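PDB 4MLG: beta-xylosidase from Uncultured organism, which probably hydrolyses xylo-oligosaccharides by removing xylose units from their non-reducing ends. Local coordinates for residues 152-157 and 218-223; 157-162 and 179-184. All coordinates share one frame; numbering follows the deposited sequence.

Contact 1: residues 152-157 and 218-223; sequences GGLWGG and KRRFFE
Leu154 and Trp155 receive the ring of Phe222 where two loops of the family 43 beta-propeller meet: residues 152-157 follow strand 147-151, and residues 218-223 lead into strand 223-230. Leu154 can be followed outward. Its CB lies over one face of the Phe222 ring, 3.9 Å from the centroid, a CH-pi contact shifted toward CE1 and CD1. CG, anti to the carbonyl carbon (chi1 -72°), sits near the carbonyl oxygens of both Phe221 and Phe222. Beyond it, CD1 reaches Phe221 O at 3.6 Å. The same methyl also touches Phe222 CD1 and lies obliquely to the Arg220 guanidinium, whose NH2 is committed to a salt bridge with Asp242. Trp155 presents a face to the rim of Phe222 in a T-shaped stack, with the planes at 85°. The centroid of its six-membered ring is 5.0 Å from that of Phe222, and Phe222 CE1 lies above the centre of the Trp155 ring. An alanine in place of Phe222 would probably open a gap under Leu154 CB and leave the Trp155 face without its edge-on partner. The backbones join through one hydrogen bond, Leu154 N to Phe222 O, 2.8 Å and 159° at the hydrogen. Phe222 and Glu223 together face Ser239 in a classic beta bulge at the start of strand 223-230; the side chain of Glu223 lies about 3 Å from a bound sulfate, probably from the crystallisation liquor, and about 9 Å from the calcium ion. Phe222 O also receives a CA-H...O contact from Gly153 CA at 3.2 Å.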
loop_
_atom_site.group_PDB
_atom_site.type_symbol
_atom_site.label_atom_id
_atom_site.label_comp_id
_atom_site.label_asym_id
_atom_site.label_seq_id
_atom_site.Cartn_x
_atom_site.Cartn_y
_atom_site.Cartn_z
ATOM N N GLY A 152 3.616 -12.810 7.879
ATOM C CA GLY A 152 4.113 -13.351 6.629
ATOM C C GLY A 152 3.246 -14.489 6.121
ATOM O O GLY A 152 2.594 -15.183 6.903
ATOM N N GLY A 153 3.240 -14.679 4.806
ATOM C CA GLY A 153 2.478 -15.748 4.187
ATOM C C GLY A 153 2.727 -15.831 2.693
ATOM O O GLY A 153 2.574 -14.844 1.978
ATOM N N LEU A 154 3.107 -17.013 2.217
ATOM C CA LEU A 154 3.423 -17.204 0.802
ATOM C C LEU A 154 2.204 -17.130 -0.111
ATOM O O LEU A 154 1.064 -17.244 0.340
ATOM C CB LEU A 154 4.141 -18.539 0.583
ATOM C CG LEU A 154 5.582 -18.632 1.083
ATOM C CD1 LEU A 154 6.211 -19.954 0.663
ATOM C CD2 LEU A 154 6.400 -17.454 0.576
ATOM N N TRP A 155 2.472 -16.927 -1.400
ATOM C CA TRP A 155 1.456 -16.983 -2.452
ATOM C C TRP A 155 0.353 -15.937 -2.288
ATOM O O TRP A 155 0.537 -14.771 -2.638
ATOM C CB TRP A 155 0.866 -18.395 -2.559
ATOM C CG TRP A 155 1.890 -19.454 -2.878
ATOM C CD1 TRP A 155 3.225 -19.268 -3.103
ATOM C CD2 TRP A 155 1.656 -20.862 -3.006
ATOM N NE1 TRP A 155 3.834 -20.471 -3.361
ATOM C CE2 TRP A 155 2.893 -21.466 -3.308
ATOM C CE3 TRP A 155 0.521 -21.671 -2.895
ATOM C CZ2 TRP A 155 3.028 -22.841 -3.501
ATOM C CZ3 TRP A 155 0.656 -23.037 -3.086
ATOM C CH2 TRP A 155 1.900 -23.606 -3.386
ATOM N N GLY A 156 -0.790 -16.359 -1.758
ATOM C CA GLY A 156 -1.917 -15.465 -1.559
ATOM C C GLY A 156 -1.635 -14.398 -0.520
ATOM O O GLY A 156 -2.309 -13.367 -0.474
ATOM N N GLY A 157 -0.629 -14.647 0.313
ATOM C CA GLY A 157 -0.257 -13.721 1.366
ATOM C C GLY A 157 0.643 -12.594 0.893
ATOM O O GLY A 157 0.982 -11.699 1.667
ATOM N N LYS A 218 8.851 -29.110 3.003
ATOM C CA LYS A 218 8.342 -29.822 4.170
ATOM C C LYS A 218 8.772 -29.157 5.476
ATOM O O LYS A 218 8.288 -29.510 6.551
ATOM C CB LYS A 218 8.774 -31.291 4.137
ATOM C CG LYS A 218 7.720 -32.221 3.550
ATOM C CD LYS A 218 8.255 -33.626 3.316
ATOM C CE LYS A 218 8.979 -33.727 1.984
ATOM N NZ LYS A 218 9.320 -35.138 1.649
ATOM N N ARG A 219 9.673 -28.186 5.372
ATOM C CA ARG A 219 10.189 -27.483 6.543
ATOM C C ARG A 219 10.140 -25.970 6.345
ATOM O O ARG A 219 10.069 -25.214 7.313
ATOM C CB ARG A 219 11.622 -27.932 6.841
ATOM C CG ARG A 219 11.754 -29.415 7.152
ATOM C CD ARG A 219 13.113 -29.949 6.732
ATOM N NE ARG A 219 14.175 -29.588 7.665
ATOM C CZ ARG A 219 15.471 -29.674 7.385
ATOM N NH1 ARG A 219 15.864 -30.095 6.191
ATOM N NH2 ARG A 219 16.374 -29.332 8.292
ATOM N N ARG A 220 10.178 -25.543 5.086
ATOM C CA ARG A 220 10.148 -24.126 4.724
ATOM C C ARG A 220 8.888 -23.426 5.231
ATOM O O ARG A 220 7.801 -24.000 5.210
ATOM C CB ARG A 220 10.260 -23.980 3.201
ATOM C CG ARG A 220 9.702 -22.687 2.634
ATOM C CD ARG A 220 8.670 -22.967 1.555
ATOM N NE ARG A 220 7.542 -23.736 2.072
ATOM C CZ ARG A 220 6.510 -24.135 1.338
ATOM N NH1 ARG A 220 6.454 -23.840 0.046
ATOM N NH2 ARG A 220 5.530 -24.832 1.896
ATOM N N PHE A 221 9.041 -22.187 5.692
ATOM C CA PHE A 221 7.907 -21.404 6.169
ATOM C C PHE A 221 6.934 -21.070 5.042
ATOM O O PHE A 221 7.347 -20.682 3.948
ATOM C CB PHE A 221 8.387 -20.113 6.835
ATOM C CG PHE A 221 7.269 -19.209 7.271
ATOM C CD1 PHE A 221 6.604 -19.435 8.467
ATOM C CD2 PHE A 221 6.883 -18.132 6.488
ATOM C CE1 PHE A 221 5.570 -18.605 8.872
ATOM C CE2 PHE A 221 5.850 -17.298 6.887
ATOM C CZ PHE A 221 5.194 -17.535 8.081
ATOM N N PHE A 222 5.642 -21.219 5.319
ATOM C CA PHE A 222 4.602 -20.852 4.365
ATOM C C PHE A 222 3.688 -19.786 4.963
ATOM O O PHE A 222 3.519 -18.716 4.384
ATOM C CB PHE A 222 3.786 -22.080 3.945
ATOM C CG PHE A 222 2.852 -21.827 2.788
ATOM C CD1 PHE A 222 3.276 -22.019 1.481
ATOM C CD2 PHE A 222 1.552 -21.399 3.007
ATOM C CE1 PHE A 222 2.420 -21.785 0.415
ATOM C CE2 PHE A 222 0.691 -21.164 1.948
ATOM C CZ PHE A 222 1.125 -21.357 0.651
ATOM N N GLU A 223 3.107 -20.083 6.124
ATOM C CA GLU A 223 2.195 -19.158 6.794
ATOM C C GLU A 223 1.920 -19.591 8.233
ATOM O O GLU A 223 2.570 -20.500 8.750
ATOM C CB GLU A 223 0.869 -19.064 6.035
ATOM C CG GLU A 223 0.067 -20.356 6.047
ATOM C CD GLU A 223 -1.286 -20.217 5.382
ATOM O OE1 GLU A 223 -1.508 -19.205 4.685
ATOM O OE2 GLU A 223 -2.129 -21.122 5.561
#

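Contact 2: residues 157-162 and 179-184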
loop_
_atom_site.group_PDB
_atom_site.type_symbol
_atom_site.label_atom_id
_atom_site.label_comp_id
_atom_site.label_asym_id
_atom_site.label_seq_id
_atom_site.Cartn_x
_atom_site.Cartn_y
_atom_site.Cartn_z
ATOM N N GLY A 157 -0.629 -14.647 0.313
ATOM C CA GLY A 157 -0.257 -13.721 1.366
ATOM C C GLY A 157 0.643 -12.594 0.893
ATOM O O GLY A 157 0.982 -11.699 1.667
ATOM N N GLN A 158 1.041 -12.655 -0.375
ATOM C CA GLN A 158 1.790 -11.581 -1.026
ATOM C C GLN A 158 3.166 -11.313 -0.416
ATOM O O GLN A 158 3.763 -10.268 -0.672
ATOM C CB GLN A 158 0.968 -10.284 -1.050
ATOM C CG GLN A 158 -0.399 -10.425 -1.697
ATOM C CD GLN A 158 -1.265 -9.196 -1.500
ATOM O OE1 GLN A 158 -0.900 -8.276 -0.766
ATOM N NE2 GLN A 158 -2.419 -9.173 -2.156
ATOM N N LEU A 159 3.671 -12.255 0.375
ATOM C CA LEU A 159 4.969 -12.088 1.024
ATOM C C LEU A 159 6.104 -12.047 0.005
ATOM O O LEU A 159 7.135 -11.418 0.238
ATOM C CB LEU A 159 5.212 -13.207 2.041
ATOM C CG LEU A 159 6.482 -13.150 2.893
ATOM C CD1 LEU A 159 6.480 -11.926 3.795
ATOM C CD2 LEU A 159 6.630 -14.422 3.714
ATOM N N GLN A 160 5.907 -12.713 -1.129
ATOM C CA GLN A 160 6.930 -12.770 -2.168
ATOM C C GLN A 160 7.020 -11.475 -2.972
ATOM O O GLN A 160 7.972 -11.271 -3.724
ATOM C CB GLN A 160 6.705 -13.965 -3.103
ATOM C CG GLN A 160 5.396 -13.939 -3.877
ATOM C CD GLN A 160 4.209 -14.370 -3.039
ATOM O OE1 GLN A 160 4.367 -14.816 -1.902
ATOM N NE2 GLN A 160 3.011 -14.238 -3.596
ATOM N N ARG A 161 6.030 -10.602 -2.809
ATOM C CA ARG A 161 6.037 -9.317 -3.497
ATOM C C ARG A 161 7.037 -8.351 -2.865
ATOM O O ARG A 161 7.346 -7.304 -3.435
ATOM C CB ARG A 161 4.642 -8.689 -3.480
ATOM C CG ARG A 161 3.586 -9.458 -4.256
ATOM C CD ARG A 161 2.243 -8.746 -4.182
ATOM N NE ARG A 161 1.218 -9.391 -4.995
ATOM C CZ ARG A 161 -0.032 -8.950 -5.102
ATOM N NH1 ARG A 161 -0.409 -7.861 -4.446
ATOM N NH2 ARG A 161 -0.904 -9.594 -5.865
ATOM N N TYR A 162 7.545 -8.708 -1.689
ATOM C CA TYR A 162 8.401 -7.806 -0.925
ATOM C C TYR A 162 9.795 -8.375 -0.672
ATOM O O TYR A 162 9.958 -9.566 -0.404
ATOM C CB TYR A 162 7.740 -7.453 0.413
ATOM C CG TYR A 162 6.345 -6.882 0.285
ATOM C CD1 TYR A 162 6.135 -5.510 0.233
ATOM C CD2 TYR A 162 5.236 -7.716 0.221
ATOM C CE1 TYR A 162 4.861 -4.985 0.117
ATOM C CE2 TYR A 162 3.959 -7.201 0.106
ATOM C CZ TYR A 162 3.777 -5.837 0.053
ATOM O OH TYR A 162 2.506 -5.324 -0.061
ATOM N N PRO A 179 17.794 -19.821 -0.801
ATOM C CA PRO A 179 17.222 -19.693 0.543
ATOM C C PRO A 179 15.759 -19.267 0.495
ATOM O O PRO A 179 15.424 -18.288 -0.171
ATOM C CB PRO A 179 18.078 -18.596 1.187
ATOM C CG PRO A 179 18.701 -17.866 0.045
ATOM C CD PRO A 179 18.920 -18.896 -1.013
ATOM N N ALA A 180 14.900 -20.004 1.191
ATOM C CA ALA A 180 13.473 -19.704 1.207
ATOM C C ALA A 180 13.198 -18.391 1.924
ATOM O O ALA A 180 14.002 -17.941 2.741
ATOM C CB ALA A 180 12.705 -20.832 1.866
ATOM N N LEU A 181 12.061 -17.778 1.614
ATOM C CA LEU A 181 11.650 -16.554 2.288
ATOM C C LEU A 181 11.409 -16.816 3.769
ATOM O O LEU A 181 10.906 -17.873 4.149
ATOM C CB LEU A 181 10.389 -15.975 1.644
ATOM C CG LEU A 181 10.549 -15.381 0.245
ATOM C CD1 LEU A 181 9.239 -14.777 -0.224
ATOM C CD2 LEU A 181 11.654 -14.340 0.235
ATOM N N CYS A 182 11.777 -15.849 4.601
ATOM C CA CYS A 182 11.609 -15.975 6.041
ATOM C C CYS A 182 10.357 -15.239 6.490
ATOM O O CYS A 182 9.942 -14.270 5.855
ATOM C CB CYS A 182 12.825 -15.399 6.769
ATOM S SG CYS A 182 14.417 -16.062 6.234
ATOM N N PRO A 183 9.743 -15.700 7.591
ATOM C CA PRO A 183 8.670 -14.920 8.211
ATOM C C PRO A 183 9.253 -13.635 8.791
ATOM O O PRO A 183 10.461 -13.561 9.008
ATOM C CB PRO A 183 8.173 -15.838 9.332
ATOM C CG PRO A 183 9.326 -16.734 9.629
ATOM C CD PRO A 183 9.996 -16.962 8.309
ATOM N N LYS A 184 8.414 -12.634 9.029
ATOM C CA LYS A 184 8.905 -11.344 9.491
ATOM C C LYS A 184 8.617 -11.111 10.967
ATOM O O LYS A 184 7.614 -11.585 11.498
ATOM C CB LYS A 184 8.305 -10.215 8.653
ATOM C CG LYS A 184 8.717 -10.244 7.191
ATOM C CD LYS A 184 10.219 -10.064 7.047
ATOM C CE LYS A 184 10.649 -10.124 5.592
ATOM N NZ LYS A 184 12.117 -9.916 5.448
#
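Gln160 turns its aliphatic base, not its flat carboxamide, to Leu181: the amide NE2 instead bonds to Trp155 O and to Glu169 of the second subunit. A second flat group, the Arg161 guanidinium, which does not touch 179-184, has Gln158 CG over one face, 3.6 Å above the plane and offset toward the rim, while its NE forms a salt bridge with the same Glu169 of the second subunit. Both belong to a short 3-10 turn, 159-161, in the loop between strands 147-151 and 162-163 of the beta-propeller, and the turn packs on the extended chain that enters strand 184-188. No hydrogen bond crosses this contact; it rests on van der Waals contacts of aliphatic carbons with each other and with backbone carbonyls. Leu181 makes its contact through CD1, which comes to 3.6 Å from Gln160 CA and 3.9 Å from Gln160 CB, and also approaches the carbonyl oxygen of Leu159 at 4.0 Å. The Gln160 chain bends at chi2 (-79°), so that CB stays by Leu181 CD1 while the amide goes to Trp155 O. From Leu159, CD1 faces Lys184 CG at a looser 4.4 Å, and CG stays 4.5 Å from Leu181 CD1. Lys184 therefore contributes its aliphatic stem here, whereas its NZ pairs with Asp201 in strand 200-205. The turn itself is held by Arg161 N to Gln158 O, 3.1 Å. At the Cys182 end, Leu159 CD2 stops 3.9 Å from the carbonyl oxygen of that residue.

The centres of contacts 1 and 2 lie 7 Å apart, on the same side of the chain's centre. Along the chain the order is 152-157, 157-162, 179-184, 218-223, so contact 2 falls within the span that contact 1 brackets, and Gly157 belongs to both. Strands 147-151, 184-188 and 223-230, which the loops leave or enter, are parts of one mixed sheet. A probable hydrogen bond from Leu159 N to Gly153 O, 3.2 Å, couples the two, and Arg220 packs on Ala180. The centre of contact 1 is about 11 Å from the centre of the chain. That of contact 2 is about 15 Å from the centre of the chain, and contact 2 reaches Glu169 of the second subunit.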